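Local coordinates for cyanophycinase-like exopeptidase (actinobacterium SCGC AAA027-L06, PDB 6NQC), which is probably a serine peptidase of family S51 that acts as an exopeptidase, trimming residues from chain ends, at residues Asn183-Trp196 against Leu205-Glu219. Sequence-based numbering, arbitrary orientation.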
loop_
_atom_site.group_PDB
_atom_site.type_symbol
_atom_site.label_atom_id
_atom_site.label_comp_id
_atom_site.label_asym_id
_atom_site.label_seq_id
_atom_site.Cartn_x
_atom_site.Cartn_y
_atom_site.Cartn_z
ATOM N N ASN A 183 5.555 -12.278 -5.565
ATOM C CA ASN A 183 5.165 -12.786 -6.880
ATOM C C ASN A 183 3.996 -12.036 -7.496
ATOM O O ASN A 183 3.436 -12.496 -8.495
ATOM C CB ASN A 183 4.836 -14.279 -6.790
ATOM C CG ASN A 183 3.593 -14.560 -5.998
ATOM O OD1 ASN A 183 3.299 -13.888 -5.014
ATOM N ND2 ASN A 183 2.851 -15.574 -6.422
ATOM N N VAL A 184 3.626 -10.891 -6.946
ATOM C CA VAL A 184 2.494 -10.131 -7.442
ATOM C C VAL A 184 2.940 -8.683 -7.620
ATOM O O VAL A 184 3.705 -8.151 -6.809
ATOM C CB VAL A 184 1.286 -10.225 -6.488
ATOM C CG1 VAL A 184 0.177 -9.378 -7.052
ATOM C CG2 VAL A 184 0.877 -11.667 -6.303
ATOM N N ARG A 185 2.489 -8.069 -8.695
ATOM C CA ARG A 185 2.620 -6.634 -8.916
ATOM C C ARG A 185 1.268 -6.049 -9.306
ATOM O O ARG A 185 0.469 -6.693 -9.993
ATOM C CB ARG A 185 3.644 -6.355 -9.992
ATOM C CG ARG A 185 3.756 -4.876 -10.364
ATOM C CD ARG A 185 4.982 -4.684 -11.285
ATOM N NE ARG A 185 4.811 -5.124 -12.670
ATOM C CZ ARG A 185 4.246 -4.421 -13.650
ATOM N NH1 ARG A 185 3.692 -3.231 -13.425
ATOM N NH2 ARG A 185 4.183 -4.945 -14.852
ATOM N N VAL A 186 1.059 -4.789 -8.923
ATOM C CA VAL A 186 -0.220 -4.105 -9.027
ATOM C C VAL A 186 -0.108 -2.914 -9.975
ATOM O O VAL A 186 0.784 -2.064 -9.829
ATOM C CB VAL A 186 -0.694 -3.590 -7.647
ATOM C CG1 VAL A 186 -1.867 -2.597 -7.794
ATOM C CG2 VAL A 186 -1.004 -4.755 -6.744
ATOM N N ILE A 187 -1.082 -2.794 -10.871
ATOM C CA ILE A 187 -1.342 -1.574 -11.611
ATOM C C ILE A 187 -2.573 -0.911 -10.972
ATOM O O ILE A 187 -3.668 -1.489 -11.051
ATOM C CB ILE A 187 -1.569 -1.850 -13.100
ATOM C CG1 ILE A 187 -0.315 -2.511 -13.661
ATOM C CG2 ILE A 187 -1.835 -0.551 -13.808
ATOM C CD1 ILE A 187 -0.478 -3.112 -15.042
ATOM N N PRO A 188 -2.421 0.237 -10.328
ATOM C CA PRO A 188 -3.565 0.896 -9.681
ATOM C C PRO A 188 -4.339 1.732 -10.686
ATOM O O PRO A 188 -4.001 1.773 -11.838
ATOM C CB PRO A 188 -2.904 1.781 -8.631
ATOM C CG PRO A 188 -1.526 2.114 -9.211
ATOM C CD PRO A 188 -1.137 0.919 -10.061
ATOM N N HIS A 189 -5.391 2.422 -10.198
ATOM C CA HIS A 189 -6.168 3.329 -11.047
ATOM C C HIS A 189 -6.474 2.632 -12.373
ATOM O O HIS A 189 -6.362 3.262 -13.445
ATOM C CB HIS A 189 -5.410 4.627 -11.359
ATOM C CG HIS A 189 -5.127 5.485 -10.160
ATOM N ND1 HIS A 189 -6.043 6.365 -9.634
ATOM C CD2 HIS A 189 -4.003 5.645 -9.436
ATOM C CE1 HIS A 189 -5.507 6.991 -8.601
ATOM N NE2 HIS A 189 -4.269 6.558 -8.453
ATOM N N PHE A 190 -6.765 1.328 -12.340
ATOM C CA PHE A 190 -6.655 0.550 -13.569
ATOM C C PHE A 190 -7.618 1.024 -14.657
ATOM O O PHE A 190 -7.294 0.966 -15.852
ATOM C CB PHE A 190 -6.932 -0.907 -13.309
ATOM C CG PHE A 190 -6.593 -1.805 -14.469
ATOM C CD1 PHE A 190 -5.281 -2.058 -14.811
ATOM C CD2 PHE A 190 -7.584 -2.407 -15.193
ATOM C CE1 PHE A 190 -4.984 -2.885 -15.851
ATOM C CE2 PHE A 190 -7.266 -3.269 -16.249
ATOM C CZ PHE A 190 -5.985 -3.480 -16.567
ATOM N N ASN A 191 -8.778 1.494 -14.263
ATOM C CA ASN A 191 -9.802 1.913 -15.197
ATOM C C ASN A 191 -9.491 3.256 -15.829
ATOM O O ASN A 191 -10.139 3.611 -16.814
ATOM C CB ASN A 191 -11.176 1.938 -14.494
ATOM C CG ASN A 191 -11.204 2.828 -13.267
ATOM O OD1 ASN A 191 -10.397 2.664 -12.338
ATOM N ND2 ASN A 191 -12.162 3.773 -13.235
ATOM N N LYS A 192 -8.495 3.979 -15.328
ATOM C CA LYS A 192 -8.131 5.287 -15.873
ATOM C C LYS A 192 -6.675 5.444 -16.293
ATOM O O LYS A 192 -6.420 6.272 -17.166
ATOM C CB LYS A 192 -8.476 6.385 -14.844
ATOM C CG LYS A 192 -9.931 6.291 -14.336
ATOM C CD LYS A 192 -10.514 7.662 -14.035
ATOM C CE LYS A 192 -12.016 7.706 -14.270
ATOM N NZ LYS A 192 -12.365 8.711 -15.326
ATOM N N PHE A 193 -5.728 4.660 -15.735
ATOM C CA PHE A 193 -4.300 4.885 -15.952
ATOM C C PHE A 193 -3.930 4.960 -17.431
ATOM O O PHE A 193 -3.089 5.778 -17.832
ATOM C CB PHE A 193 -3.524 3.734 -15.292
ATOM C CG PHE A 193 -2.144 4.098 -14.748
ATOM C CD1 PHE A 193 -1.290 4.912 -15.450
ATOM C CD2 PHE A 193 -1.700 3.550 -13.543
ATOM C CE1 PHE A 193 -0.046 5.218 -14.966
ATOM C CE2 PHE A 193 -0.411 3.838 -13.050
ATOM C CZ PHE A 193 0.406 4.664 -13.763
ATOM N N PHE A 194 -4.518 4.114 -18.246
ATOM C CA PHE A 194 -4.108 4.020 -19.647
ATOM C C PHE A 194 -4.687 5.133 -20.503
ATOM O O PHE A 194 -4.309 5.255 -21.675
ATOM C CB PHE A 194 -4.480 2.631 -20.174
ATOM C CG PHE A 194 -3.722 1.535 -19.469
ATOM C CD1 PHE A 194 -2.430 1.223 -19.835
ATOM C CD2 PHE A 194 -4.279 0.878 -18.373
ATOM C CE1 PHE A 194 -1.714 0.244 -19.161
ATOM C CE2 PHE A 194 -3.564 -0.091 -17.696
ATOM C CZ PHE A 194 -2.284 -0.404 -18.084
ATOM N N LYS A 195 -5.550 5.974 -19.942
ATOM C CA LYS A 195 -5.946 7.195 -20.625
ATOM C C LYS A 195 -4.915 8.289 -20.446
ATOM O O LYS A 195 -4.990 9.285 -21.152
ATOM C CB LYS A 195 -7.305 7.670 -20.115
ATOM C CG LYS A 195 -8.378 6.579 -20.108
ATOM C CD LYS A 195 -9.768 7.092 -19.676
ATOM C CE LYS A 195 -10.885 6.492 -20.553
ATOM N NZ LYS A 195 -11.750 7.532 -21.223
ATOM N N TRP A 196 -3.940 8.107 -19.553
ATOM C CA TRP A 196 -3.027 9.174 -19.176
ATOM C C TRP A 196 -1.632 9.035 -19.786
ATOM O O TRP A 196 -0.842 9.984 -19.697
ATOM C CB TRP A 196 -2.853 9.252 -17.654
ATOM C CG TRP A 196 -4.091 9.413 -16.875
ATOM C CD1 TRP A 196 -5.248 10.029 -17.274
ATOM C CD2 TRP A 196 -4.312 8.953 -15.532
ATOM N NE1 TRP A 196 -6.184 9.958 -16.273
ATOM C CE2 TRP A 196 -5.634 9.327 -15.181
ATOM C CE3 TRP A 196 -3.514 8.262 -14.583
ATOM C CZ2 TRP A 196 -6.189 9.030 -13.921
ATOM C CZ3 TRP A 196 -4.070 7.960 -13.333
ATOM C CH2 TRP A 196 -5.397 8.354 -13.016
ATOM N N LEU A 205 4.366 -0.618 -18.336
ATOM C CA LEU A 205 3.470 -0.823 -17.210
ATOM C C LEU A 205 2.867 -2.218 -17.228
ATOM O O LEU A 205 2.682 -2.839 -16.168
ATOM C CB LEU A 205 2.369 0.236 -17.237
ATOM C CG LEU A 205 1.400 0.358 -16.080
ATOM C CD1 LEU A 205 2.082 0.313 -14.743
ATOM C CD2 LEU A 205 0.667 1.726 -16.189
ATOM N N LEU A 206 2.598 -2.751 -18.413
ATOM C CA LEU A 206 1.937 -4.051 -18.521
ATOM C C LEU A 206 2.882 -5.241 -18.558
ATOM O O LEU A 206 2.405 -6.377 -18.550
ATOM C CB LEU A 206 1.040 -4.076 -19.760
ATOM C CG LEU A 206 -0.247 -3.256 -19.612
ATOM C CD1 LEU A 206 -0.973 -3.095 -20.934
ATOM C CD2 LEU A 206 -1.122 -3.939 -18.554
ATOM N N ASP A 207 4.200 -5.030 -18.596
ATOM C CA ASP A 207 5.078 -6.183 -18.875
ATOM C C ASP A 207 6.501 -5.842 -18.464
ATOM O O ASP A 207 7.240 -5.224 -19.239
ATOM C CB ASP A 207 4.998 -6.567 -20.358
ATOM C CG ASP A 207 5.929 -7.671 -20.741
ATOM O OD1 ASP A 207 6.411 -8.396 -19.830
ATOM O OD2 ASP A 207 6.177 -7.800 -21.962
ATOM N N LEU A 208 6.872 -6.278 -17.256
ATOM C CA LEU A 208 8.226 -6.192 -16.763
ATOM C C LEU A 208 8.860 -7.565 -16.746
ATOM O O LEU A 208 8.178 -8.572 -16.469
ATOM C CB LEU A 208 8.319 -5.603 -15.351
ATOM C CG LEU A 208 7.804 -4.161 -15.220
ATOM C CD1 LEU A 208 7.900 -3.734 -13.717
ATOM C CD2 LEU A 208 8.600 -3.183 -16.049
ATOM N N PRO A 209 10.176 -7.639 -16.987
ATOM C CA PRO A 209 10.850 -8.950 -17.045
ATOM C C PRO A 209 10.937 -9.630 -15.698
ATOM O O PRO A 209 11.289 -10.808 -15.646
ATOM C CB PRO A 209 12.253 -8.607 -17.558
ATOM C CG PRO A 209 12.486 -7.183 -17.074
ATOM C CD PRO A 209 11.118 -6.507 -17.131
ATOM N N THR A 210 10.639 -8.908 -14.611
ATOM C CA THR A 210 10.655 -9.446 -13.262
ATOM C C THR A 210 9.281 -9.918 -12.790
ATOM O O THR A 210 9.163 -10.407 -11.664
ATOM C CB THR A 210 11.215 -8.381 -12.316
ATOM O OG1 THR A 210 10.493 -7.147 -12.503
ATOM C CG2 THR A 210 12.706 -8.132 -12.626
ATOM N N ASP A 211 8.260 -9.827 -13.643
ATOM C CA ASP A 211 6.895 -10.140 -13.249
ATOM C C ASP A 211 6.680 -11.642 -13.057
ATOM O O ASP A 211 7.314 -12.487 -13.696
ATOM C CB ASP A 211 5.895 -9.673 -14.317
ATOM C CG ASP A 211 5.569 -8.196 -14.237
ATOM O OD1 ASP A 211 5.779 -7.548 -13.184
ATOM O OD2 ASP A 211 5.104 -7.671 -15.289
ATOM N N SER A 212 5.748 -11.968 -12.176
ATOM C CA SER A 212 5.156 -13.303 -12.128
ATOM C C SER A 212 3.669 -13.097 -12.395
ATOM O O SER A 212 3.231 -13.170 -13.541
ATOM C CB SER A 212 5.422 -14.000 -10.798
ATOM O OG SER A 212 6.825 -14.103 -10.568
ATOM N N ILE A 213 2.897 -12.763 -11.336
ATOM C CA ILE A 213 1.481 -12.457 -11.433
ATOM C C ILE A 213 1.308 -10.942 -11.459
ATOM O O ILE A 213 1.890 -10.207 -10.630
ATOM C CB ILE A 213 0.673 -13.075 -10.272
ATOM C CG1 ILE A 213 0.730 -14.588 -10.326
ATOM C CG2 ILE A 213 -0.779 -12.508 -10.295
ATOM C CD1 ILE A 213 0.229 -15.247 -9.086
ATOM N N LEU A 214 0.529 -10.475 -12.418
ATOM C CA LEU A 214 0.268 -9.057 -12.619
ATOM C C LEU A 214 -1.224 -8.838 -12.490
ATOM O O LEU A 214 -2.017 -9.508 -13.176
ATOM C CB LEU A 214 0.735 -8.592 -14.001
ATOM C CG LEU A 214 0.462 -7.141 -14.347
ATOM C CD1 LEU A 214 1.302 -6.232 -13.401
ATOM C CD2 LEU A 214 0.780 -6.806 -15.791
ATOM N N ILE A 215 -1.610 -7.865 -11.659
ATOM C CA ILE A 215 -3.028 -7.594 -11.465
ATOM C C ILE A 215 -3.269 -6.113 -11.620
ATOM O O ILE A 215 -2.385 -5.277 -11.359
ATOM C CB ILE A 215 -3.557 -8.053 -10.084
ATOM C CG1 ILE A 215 -2.941 -7.251 -8.937
ATOM C CG2 ILE A 215 -3.236 -9.519 -9.927
ATOM C CD1 ILE A 215 -3.555 -7.567 -7.562
ATOM N N GLY A 216 -4.493 -5.781 -11.999
ATOM C CA GLY A 216 -4.952 -4.409 -12.017
ATOM C C GLY A 216 -6.042 -4.223 -10.981
ATOM O O GLY A 216 -6.893 -5.098 -10.798
ATOM N N ILE A 217 -6.013 -3.078 -10.310
ATOM C CA ILE A 217 -7.016 -2.724 -9.305
ATOM C C ILE A 217 -7.629 -1.402 -9.740
ATOM O O ILE A 217 -6.918 -0.399 -9.885
ATOM C CB ILE A 217 -6.409 -2.631 -7.900
ATOM C CG1 ILE A 217 -5.762 -3.988 -7.537
ATOM C CG2 ILE A 217 -7.494 -2.278 -6.868
ATOM C CD1 ILE A 217 -5.060 -3.976 -6.156
ATOM N N ASP A 218 -8.943 -1.417 -9.977
ATOM C CA ASP A 218 -9.674 -0.218 -10.343
ATOM C C ASP A 218 -9.669 0.822 -9.214
ATOM O O ASP A 218 -9.399 0.525 -8.039
ATOM C CB ASP A 218 -11.148 -0.524 -10.654
ATOM C CG ASP A 218 -11.346 -1.214 -11.989
ATOM O OD1 ASP A 218 -10.406 -1.204 -12.788
ATOM O OD2 ASP A 218 -12.429 -1.773 -12.222
ATOM N N GLU A 219 -10.038 2.052 -9.579
ATOM C CA GLU A 219 -10.244 3.089 -8.582
ATOM C C GLU A 219 -11.282 2.658 -7.542
ATOM O O GLU A 219 -12.209 1.873 -7.817
ATOM C CB GLU A 219 -10.656 4.386 -9.274
ATOM C CG GLU A 219 -9.513 4.927 -10.137
ATOM C CD GLU A 219 -9.651 6.368 -10.532
ATOM O OE1 GLU A 219 -10.789 6.819 -10.750
ATOM O OE2 GLU A 219 -8.612 7.022 -10.630
HETATM O O HOH W 1 -13.274 5.593 -11.047
#
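Strands 184-187 and 213-217 pair in parallel, Val184 beside Ile213 through Ile187 beside Gly216, their axes approaching to 4.7 Å; the parallel pairing is that of the beta-alpha-beta crossover they form with helix 199-205. Backbone hydrogen bonds run from Ile213 N to Asn183 O through to Ile217 N to Ile187 O. On one face Val184 and Val186 meet Ile215, and Val186 CG1 reaches Ile217 CD1 at 3.8 Å. On the other, Arg185 leaves the sheet with CG anti to the backbone N (chi1 175°) and bends at chi3, which brings its guanidinium side-on to the Asp211 carboxylate. The planes lie 14° apart; Arg185 NE donates to Asp211 OD1 at 2.7 Å and Arg185 NH2 to Asp211 OD2, a two-pronged salt bridge, each oxygen using its syn lone pair. NH1 and NH2 of Arg185 also converge on Leu205 O, while Leu214 CD1 and Leu208 CD1 cover opposite guanidinium faces. A leucine in place of Arg185 would probably leave Leu205 O without these two donors and Asp211 without this charged partner, although Lys244 also pairs with Asp211. At the end of helix 199-205, Leu205 CD2 sits over the centre of the Phe193 ring, a CH-pi contact 3.6 Å from its centroid. Beyond the strand ends, His189 and Glu219, with Ser154 weakly bonded to His189 NE2, have the geometry of a Ser-His-Glu triad, consistent with a serine peptidase. Asn191 OD1 accepts from Glu219 N at 2.8 Å, and a water joins Asn191 ND2 to Glu219 OE1. The other oxygen, Glu219 OE2, accepts from His189 ND1 at 2.8 Å; OE2 uses its anti lone pair and lies 5° out of the His189 ring plane.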